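Arabinan endo-1,5-alpha-l-arabinosidase A (PDB 1GYH) cleaves alpha-1,5-linked arabinofuranosyl bonds of linear arabinan, releasing almost exclusively arabinotriose, and so contributes to breakdown of the plant cell wall. Local coordinates at residues 50-55 against 112-117; 95-100 against 107-112; 288-293 against 307-312. One frame throughout, in Å; residues are numbered along the deposited sequence.

Contact 1 of 3, residues 50-55 against 112-117; sequences PTWAKR and KGIVIE
In this five-bladed beta-propeller, the segment 112-117 belongs to the last strand of one blade, and a type I turn from Pro50 to Ala53, running into the short helix 53-56, packs against it. Trp52 supplies the apolar half of the contact. The CG of Trp52 takes the crowded position between the backbone N and the carbonyl carbon (chi1 55°), which turns the indole so that one face meets Ile114: CG1 of Ile114 sits 3.5 Å from the centroid of the six-membered ring of Trp52, 7° off the normal, a CH-pi contact. CB of Pro50 lies over the opposite face, toward the rim, so the ring is sandwiched. Its NE1 bonds to Asp111 just before the segment. The polar half is a salt bridge met tip to tip. Arg55 grips Glu117 end-on, NH2 to OE1 at 2.6 Å and NH1 to OE2 at 2.8 Å, both through syn lone pairs; the guanidinium and carboxylate planes lie 19° apart. Glu117 reaches out fully extended, whereas Arg55 bends at chi2 and has a second deposited conformer. Val115 and Ile116 both face Ile92 on the neighbouring strand, a classic beta bulge at the corner where the outer strand of this propeller blade changes direction.

Contact 2 of 3, residues 95-100 against 107-112; sequences TVNKTL and YRWEDK
Backbone pairing comes first: strands 90-97 and 110-118 run antiparallel, with Val96 and Glu110 as the hydrogen-bonded pair. Glu110 N reaches Val96 O at 2.9 Å in the carbonyl plane, while Val96 N approaches Glu110 O from 44° above the Glu110 carbonyl plane. Among side-chain hydrogen bonds, Asn97 is central. With CG anti to its backbone N, its OD1 accepts from Arg108 N at 3.0 Å and from Thr99 N at 3.3 Å, the latter closing an Asx turn where the strand ends. Aromatic contacts use the rest of that side chain. Asn97 ND2 lies 3.3 Å above the ring planes of both Tyr107 and Trp109, and Asn97 CB stands 3.6 Å from the centroid of the six-membered ring of Trp109. Trp109 NE1 donates to Tyr107 OH, which also bonds Asp43, tying the two rings together; Leu100 CD2 packs against Trp109 CZ2 at 3.7 Å. Another apolar contact sets Lys112 CG 3.9 Å from Val96 CG2. Arg108, Glu110 and Lys112 form a salt-bridge network, Arg108 NE and NH2 converging side-on on Glu110 OE2, with Lys112 at long range. Antiparallel pairing continued by an Asx turn here joins outermost strand 110-118 to its neighbour 90-97 in a propeller blade.

Contact 3 of 3, residues 288-293 against 307-312; sequences KLKILN and KELDSY
Two carbonyl oxygens at the end of helix 308-311 are gripped by one ammonium: Lys290 NZ donates to Leu309 O and to Tyr312 O, each at 2.8 Å and nearly along the C=O axis. Its chain bends at chi2 (-62°) to get there, and the partial negative charge of the helix end would probably favour the positive ammonium, though a single turn has a small dipole. Further along the strand, the carboxylate of Glu308 meets Asn293 twice. Asn293 N reaches the syn lone pair of Glu308 OE1 at 2.8 Å, and Asn293 ND2 reaches Glu308 OE2 at 2.9 Å from above the carboxylate plane, the two flat groups being turned 80° apart. The ring of Tyr312, with CG anti to its backbone N, turns one face to Ile291; CB of Ile291 is 4.1 Å from the centroid of that ring, 18° off its normal. The helix packs against strand 286-296 of one propeller blade, shortly before the chain reaches strand 315-316 in the sheet of another. Leu289 CD2 comes within 3.4 Å of Tyr312 OH, whose hydrogen bond goes to Arg36 O. Further out, Gln4 gives Lys290 NZ another acceptor, and Trp257 lies against Lys290 and Leu309.

Overall arrangement
Contacts 1 and 2 share strand 110-118 and Lys112, and they touch directly through the indole N-H of Trp52. Contact 2 pairs two neighbouring strands within a blade, whereas contact 1 lays a turn and short helix against the edge strand. Contact 3 stands apart, about 34 Å centre to centre from contact 1 and 30 Å from contact 2, in another blade. Burial differs accordingly: contact 1 is superficial and relies on a salt bridge and one indole face, contact 2 is partly buried and led by backbone bonds, and contact 3 is buried, its lysine and glutamate satisfied largely by backbone groups and an amide.

Contact 1 of 3, residues 50-55 against 112-117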
# COMPACT_ATOMS: atom_id res chain seq x y z
N PRO A 50 14.00 8.06 10.36
CA PRO A 50 13.64 7.63 11.70
C PRO A 50 14.91 7.30 12.52
O PRO A 50 15.87 6.74 11.97
CB PRO A 50 12.78 6.39 11.45
CG PRO A 50 12.32 6.48 10.04
CD PRO A 50 13.40 7.20 9.32
N THR A 51 14.93 7.67 13.80
CA THR A 51 16.10 7.51 14.64
C THR A 51 16.52 6.06 14.78
O THR A 51 17.70 5.77 15.01
CB THR A 51 15.89 8.11 16.05
OG1 THR A 51 14.77 7.47 16.67
CG2 THR A 51 15.58 9.62 15.99
N TRP A 52 15.56 5.15 14.65
CA TRP A 52 15.74 3.73 14.84
C TRP A 52 16.01 2.94 13.55
O TRP A 52 16.23 1.72 13.60
CB TRP A 52 14.48 3.15 15.55
CG TRP A 52 13.15 3.45 14.83
CD1 TRP A 52 12.32 4.50 15.08
CD2 TRP A 52 12.57 2.72 13.74
NE1 TRP A 52 11.26 4.47 14.21
CE2 TRP A 52 11.38 3.38 13.39
CE3 TRP A 52 12.94 1.58 13.02
CZ2 TRP A 52 10.54 2.93 12.36
CZ3 TRP A 52 12.10 1.12 11.99
CH2 TRP A 52 10.90 1.80 11.68
N ALA A 53 15.96 3.59 12.39
CA ALA A 53 15.94 2.86 11.12
C ALA A 53 17.20 2.04 10.91
O ALA A 53 17.11 0.90 10.49
CB ALA A 53 15.78 3.79 9.98
N LYS A 54 18.37 2.65 11.20
CA LYS A 54 19.65 1.97 10.97
C LYS A 54 19.86 0.72 11.81
O LYS A 54 20.54 -0.21 11.39
CB LYS A 54 20.84 2.93 11.12
CG LYS A 54 21.07 3.77 9.90
CD LYS A 54 22.41 4.50 9.97
CE LYS A 54 22.62 5.39 8.78
NZ LYS A 54 22.06 6.76 8.99
N ARG A 55 19.24 0.67 12.98
CA ARG A 55 19.36 -0.54 13.77
C ARG A 55 18.54 -1.70 13.21
O ARG A 55 18.98 -2.83 13.27
CB ARG A 55 19.13 -0.25 15.26
CG ARG A 55 17.88 -0.73 15.80
CD ARG A 55 17.88 -2.10 16.40
NE ARG A 55 16.50 -2.24 16.82
CZ ARG A 55 15.61 -2.96 16.21
NH1 ARG A 55 15.95 -3.76 15.22
NH2 ARG A 55 14.38 -2.93 16.67
N LYS A 112 6.19 7.89 16.34
CA LYS A 112 5.74 7.09 17.45
C LYS A 112 6.46 5.73 17.51
O LYS A 112 6.21 4.92 18.41
CB LYS A 112 4.21 6.91 17.34
CG LYS A 112 3.42 8.25 17.23
CD LYS A 112 3.63 9.15 18.42
CE LYS A 112 2.89 10.46 18.28
NZ LYS A 112 2.99 11.30 19.50
N GLY A 113 7.37 5.48 16.55
CA GLY A 113 8.21 4.28 16.56
C GLY A 113 7.62 3.04 15.87
O GLY A 113 6.72 3.11 15.00
N ILE A 114 8.13 1.88 16.27
CA ILE A 114 7.88 0.64 15.60
C ILE A 114 6.57 0.01 16.04
O ILE A 114 6.37 -0.28 17.22
CB ILE A 114 9.05 -0.35 15.86
CG1 ILE A 114 10.36 0.21 15.23
CG2 ILE A 114 8.68 -1.71 15.34
CD1 ILE A 114 11.59 -0.58 15.68
N VAL A 115 5.70 -0.22 15.06
CA VAL A 115 4.44 -0.93 15.25
C VAL A 115 4.69 -2.43 15.26
O VAL A 115 4.26 -3.14 16.16
CB VAL A 115 3.43 -0.59 14.12
CG1 VAL A 115 2.10 -1.31 14.34
CG2 VAL A 115 3.19 0.96 14.00
N ILE A 116 5.39 -2.92 14.25
CA ILE A 116 5.72 -4.32 14.14
C ILE A 116 7.03 -4.47 13.35
O ILE A 116 7.28 -3.71 12.42
CB ILE A 116 4.53 -5.06 13.48
CG1 ILE A 116 4.66 -6.56 13.65
CG2 ILE A 116 4.31 -4.60 12.03
CD1 ILE A 116 4.79 -7.27 12.38
N GLU A 117 7.84 -5.44 13.77
CA GLU A 117 9.15 -5.74 13.15
C GLU A 117 9.28 -7.25 12.86
O GLU A 117 9.00 -8.08 13.70
CB GLU A 117 10.28 -5.26 14.08
CG GLU A 117 11.70 -5.64 13.60
CD GLU A 117 12.83 -5.12 14.47
OE1 GLU A 117 12.58 -4.30 15.41
OE2 GLU A 117 14.00 -5.54 14.21

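Contact 2 of 3, residues 95-100 against 107-112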
# COMPACT_ATOMS: atom_id res chain seq x y z
N THR A 95 4.14 7.74 12.08
CA THR A 95 4.29 9.12 12.49
C THR A 95 2.97 9.89 12.28
O THR A 95 2.24 9.64 11.34
CB THR A 95 5.52 9.76 11.75
OG1 THR A 95 5.72 11.12 12.16
CG2 THR A 95 5.34 9.80 10.24
N VAL A 96 2.69 10.82 13.18
CA VAL A 96 1.39 11.48 13.31
C VAL A 96 1.52 12.98 13.22
O VAL A 96 2.48 13.56 13.73
CB VAL A 96 0.75 11.09 14.64
CG1 VAL A 96 -0.71 11.59 14.72
CG2 VAL A 96 0.76 9.59 14.77
N ASN A 97 0.55 13.62 12.56
CA ASN A 97 0.49 15.07 12.41
C ASN A 97 -0.97 15.53 12.67
O ASN A 97 -1.93 14.77 12.41
CB ASN A 97 0.89 15.43 10.99
CG ASN A 97 1.43 16.85 10.86
OD1 ASN A 97 1.02 17.77 11.58
ND2 ASN A 97 2.34 17.05 9.92
N LYS A 98 -1.12 16.75 13.15
CA LYS A 98 -2.42 17.42 13.28
C LYS A 98 -3.00 17.92 11.96
O LYS A 98 -4.21 18.11 11.85
CB LYS A 98 -2.32 18.63 14.21
CG LYS A 98 -1.88 18.37 15.67
CD LYS A 98 -1.43 19.69 16.33
CE LYS A 98 -0.93 19.62 17.77
NZ LYS A 98 -0.49 21.02 18.34
N THR A 99 -2.16 18.15 10.96
CA THR A 99 -2.60 18.67 9.67
C THR A 99 -1.63 18.27 8.57
O THR A 99 -0.55 17.78 8.85
CB THR A 99 -2.78 20.20 9.76
OG1 THR A 99 -3.28 20.72 8.52
CG2 THR A 99 -1.45 20.90 9.95
N LEU A 100 -2.03 18.44 7.31
CA LEU A 100 -1.18 18.10 6.16
C LEU A 100 -0.64 19.33 5.41
O LEU A 100 0.18 19.18 4.52
CB LEU A 100 -1.95 17.19 5.19
CG LEU A 100 -2.32 15.79 5.74
CD1 LEU A 100 -2.94 14.91 4.66
CD2 LEU A 100 -1.11 15.07 6.39
N TYR A 107 1.36 22.27 11.90
CA TYR A 107 2.05 21.24 11.15
C TYR A 107 3.37 20.76 11.79
O TYR A 107 4.33 21.54 11.92
CB TYR A 107 2.36 21.72 9.74
CG TYR A 107 2.93 20.66 8.79
CD1 TYR A 107 4.32 20.49 8.64
CD2 TYR A 107 2.10 19.88 8.01
CE1 TYR A 107 4.83 19.55 7.72
CE2 TYR A 107 2.59 18.94 7.11
CZ TYR A 107 3.96 18.78 6.95
OH TYR A 107 4.41 17.86 6.03
N ARG A 108 3.39 19.47 12.15
CA ARG A 108 4.62 18.76 12.59
C ARG A 108 4.38 17.27 12.67
O ARG A 108 3.50 16.83 13.38
CB ARG A 108 5.09 19.28 13.96
CG ARG A 108 6.36 18.58 14.48
CD ARG A 108 7.02 19.23 15.68
NE ARG A 108 6.30 18.91 16.91
CZ ARG A 108 6.68 19.25 18.11
NH1 ARG A 108 7.80 19.93 18.30
NH2 ARG A 108 5.93 18.96 19.14
N TRP A 109 5.19 16.50 11.96
CA TRP A 109 5.22 15.05 12.08
C TRP A 109 5.98 14.57 13.32
O TRP A 109 7.14 14.95 13.55
CB TRP A 109 5.84 14.42 10.81
CG TRP A 109 5.02 14.59 9.59
CD1 TRP A 109 5.22 15.49 8.58
CD2 TRP A 109 3.83 13.88 9.24
NE1 TRP A 109 4.23 15.37 7.63
CE2 TRP A 109 3.38 14.38 8.01
CE3 TRP A 109 3.10 12.85 9.86
CZ2 TRP A 109 2.21 13.92 7.39
CZ3 TRP A 109 1.91 12.37 9.21
CH2 TRP A 109 1.51 12.91 7.99
N GLU A 110 5.32 13.72 14.12
CA GLU A 110 5.87 13.20 15.35
C GLU A 110 5.91 11.68 15.30
O GLU A 110 4.88 11.01 15.29
CB GLU A 110 5.06 13.70 16.56
CG GLU A 110 4.88 15.22 16.55
CD GLU A 110 4.34 15.81 17.83
OE1 GLU A 110 3.98 15.06 18.77
OE2 GLU A 110 4.28 17.05 17.90
N ASP A 111 7.12 11.13 15.29
CA ASP A 111 7.28 9.68 15.15
C ASP A 111 6.90 9.00 16.45
O ASP A 111 7.26 9.45 17.52
CB ASP A 111 8.73 9.32 14.80
CG ASP A 111 8.90 7.88 14.40
OD1 ASP A 111 7.96 7.27 13.81
OD2 ASP A 111 9.97 7.27 14.61
N LYS A 112 6.19 7.89 16.34
CA LYS A 112 5.74 7.09 17.45
C LYS A 112 6.46 5.73 17.51
O LYS A 112 6.21 4.92 18.41
CB LYS A 112 4.21 6.91 17.34
CG LYS A 112 3.42 8.25 17.23
CD LYS A 112 3.63 9.15 18.42
CE LYS A 112 2.89 10.46 18.28
NZ LYS A 112 2.99 11.30 19.50
O HOH W 1 1.32 18.21 14.54
O HOH W 2 2.38 19.76 17.00
O HOH W 3 2.63 18.06 3.59

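Contact 3 of 3, residues 288-293 against 307-312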
# COMPACT_ATOMS: atom_id res chain seq x y z
N LYS A 288 4.68 5.93 -13.14
CA LYS A 288 3.84 7.11 -13.09
C LYS A 288 2.60 6.80 -12.22
O LYS A 288 2.12 5.66 -12.17
CB LYS A 288 3.40 7.49 -14.49
CG LYS A 288 4.49 7.77 -15.50
CD LYS A 288 5.51 8.80 -15.06
CE LYS A 288 6.47 9.21 -16.20
NZ LYS A 288 6.92 8.09 -17.00
N LEU A 289 2.10 7.84 -11.55
CA LEU A 289 0.79 7.82 -10.90
C LEU A 289 -0.34 7.56 -11.91
O LEU A 289 -0.39 8.18 -12.98
CB LEU A 289 0.52 9.15 -10.23
CG LEU A 289 -0.88 9.25 -9.57
CD1 LEU A 289 -0.99 8.30 -8.40
CD2 LEU A 289 -1.11 10.64 -9.14
N LYS A 290 -1.26 6.68 -11.53
CA LYS A 290 -2.49 6.47 -12.30
C LYS A 290 -3.69 6.37 -11.32
O LYS A 290 -3.61 5.68 -10.31
CB LYS A 290 -2.40 5.26 -13.24
CG LYS A 290 -1.45 5.36 -14.36
CD LYS A 290 -1.71 6.47 -15.39
CE LYS A 290 -0.49 6.72 -16.26
NZ LYS A 290 -0.69 7.73 -17.36
N ILE A 291 -4.75 7.13 -11.60
CA ILE A 291 -6.03 7.05 -10.89
C ILE A 291 -7.09 6.64 -11.93
O ILE A 291 -7.21 7.26 -12.99
CB ILE A 291 -6.41 8.42 -10.28
CG1 ILE A 291 -5.30 8.91 -9.35
CG2 ILE A 291 -7.77 8.31 -9.55
CD1 ILE A 291 -5.55 10.21 -8.70
N LEU A 292 -7.79 5.54 -11.65
CA LEU A 292 -8.79 4.95 -12.55
C LEU A 292 -10.14 4.91 -11.85
O LEU A 292 -10.21 4.75 -10.62
CB LEU A 292 -8.44 3.52 -12.94
CG LEU A 292 -7.14 3.30 -13.77
CD1 LEU A 292 -6.04 3.25 -12.85
CD2 LEU A 292 -7.18 1.96 -14.54
N ASN A 293 -11.21 5.06 -12.64
CA ASN A 293 -12.57 4.90 -12.09
C ASN A 293 -12.85 3.43 -11.83
O ASN A 293 -12.63 2.58 -12.67
CB ASN A 293 -13.62 5.54 -13.03
CG ASN A 293 -13.39 7.03 -13.23
OD1 ASN A 293 -13.56 7.83 -12.29
ND2 ASN A 293 -12.97 7.42 -14.46
N LYS A 307 -7.94 1.50 -20.60
CA LYS A 307 -7.68 2.71 -21.38
C LYS A 307 -7.35 3.92 -20.54
O LYS A 307 -6.64 4.80 -21.01
CB LYS A 307 -8.86 3.02 -22.33
CG LYS A 307 -8.98 1.99 -23.45
CD LYS A 307 -10.38 1.90 -24.08
CE LYS A 307 -10.84 3.18 -24.69
NZ LYS A 307 -12.09 2.95 -25.52
N GLU A 308 -7.85 3.96 -19.29
CA GLU A 308 -7.52 5.06 -18.39
C GLU A 308 -6.04 5.11 -17.95
O GLU A 308 -5.57 6.13 -17.47
CB GLU A 308 -8.46 5.07 -17.18
CG GLU A 308 -9.89 5.42 -17.62
CD GLU A 308 -10.90 5.48 -16.48
OE1 GLU A 308 -10.56 5.17 -15.34
OE2 GLU A 308 -12.06 5.83 -16.76
N LEU A 309 -5.30 4.01 -18.12
CA LEU A 309 -3.83 4.09 -18.01
C LEU A 309 -3.26 5.14 -18.95
O LEU A 309 -2.26 5.79 -18.60
CB LEU A 309 -3.14 2.74 -18.24
CG LEU A 309 -3.48 1.63 -17.28
CD1 LEU A 309 -2.93 0.30 -17.78
CD2 LEU A 309 -3.03 1.89 -15.86
N ASP A 310 -3.87 5.33 -20.13
CA ASP A 310 -3.44 6.38 -21.06
C ASP A 310 -4.10 7.75 -20.84
O ASP A 310 -3.44 8.76 -20.99
CB ASP A 310 -3.67 5.96 -22.50
CG ASP A 310 -3.03 4.64 -22.82
OD1 ASP A 310 -1.77 4.58 -22.74
OD2 ASP A 310 -3.69 3.62 -23.15
N SER A 311 -5.38 7.78 -20.50
CA SER A 311 -6.12 9.05 -20.45
C SER A 311 -6.02 9.78 -19.12
O SER A 311 -6.31 11.00 -19.07
CB SER A 311 -7.59 8.85 -20.82
OG SER A 311 -8.24 7.93 -19.96
N TYR A 312 -5.62 9.09 -18.05
CA TYR A 312 -5.27 9.78 -16.80
C TYR A 312 -3.80 10.23 -16.91
O TYR A 312 -2.88 9.39 -17.00
CB TYR A 312 -5.48 8.99 -15.53
CG TYR A 312 -4.96 9.75 -14.34
CD1 TYR A 312 -5.78 10.65 -13.66
CD2 TYR A 312 -3.62 9.64 -13.93
CE1 TYR A 312 -5.31 11.38 -12.58
CE2 TYR A 312 -3.14 10.38 -12.85
CZ TYR A 312 -3.98 11.25 -12.18
OH TYR A 312 -3.51 12.01 -11.13
O HOH W 4 -0.59 8.51 -20.43
O HOH W 5 -11.91 2.54 -15.16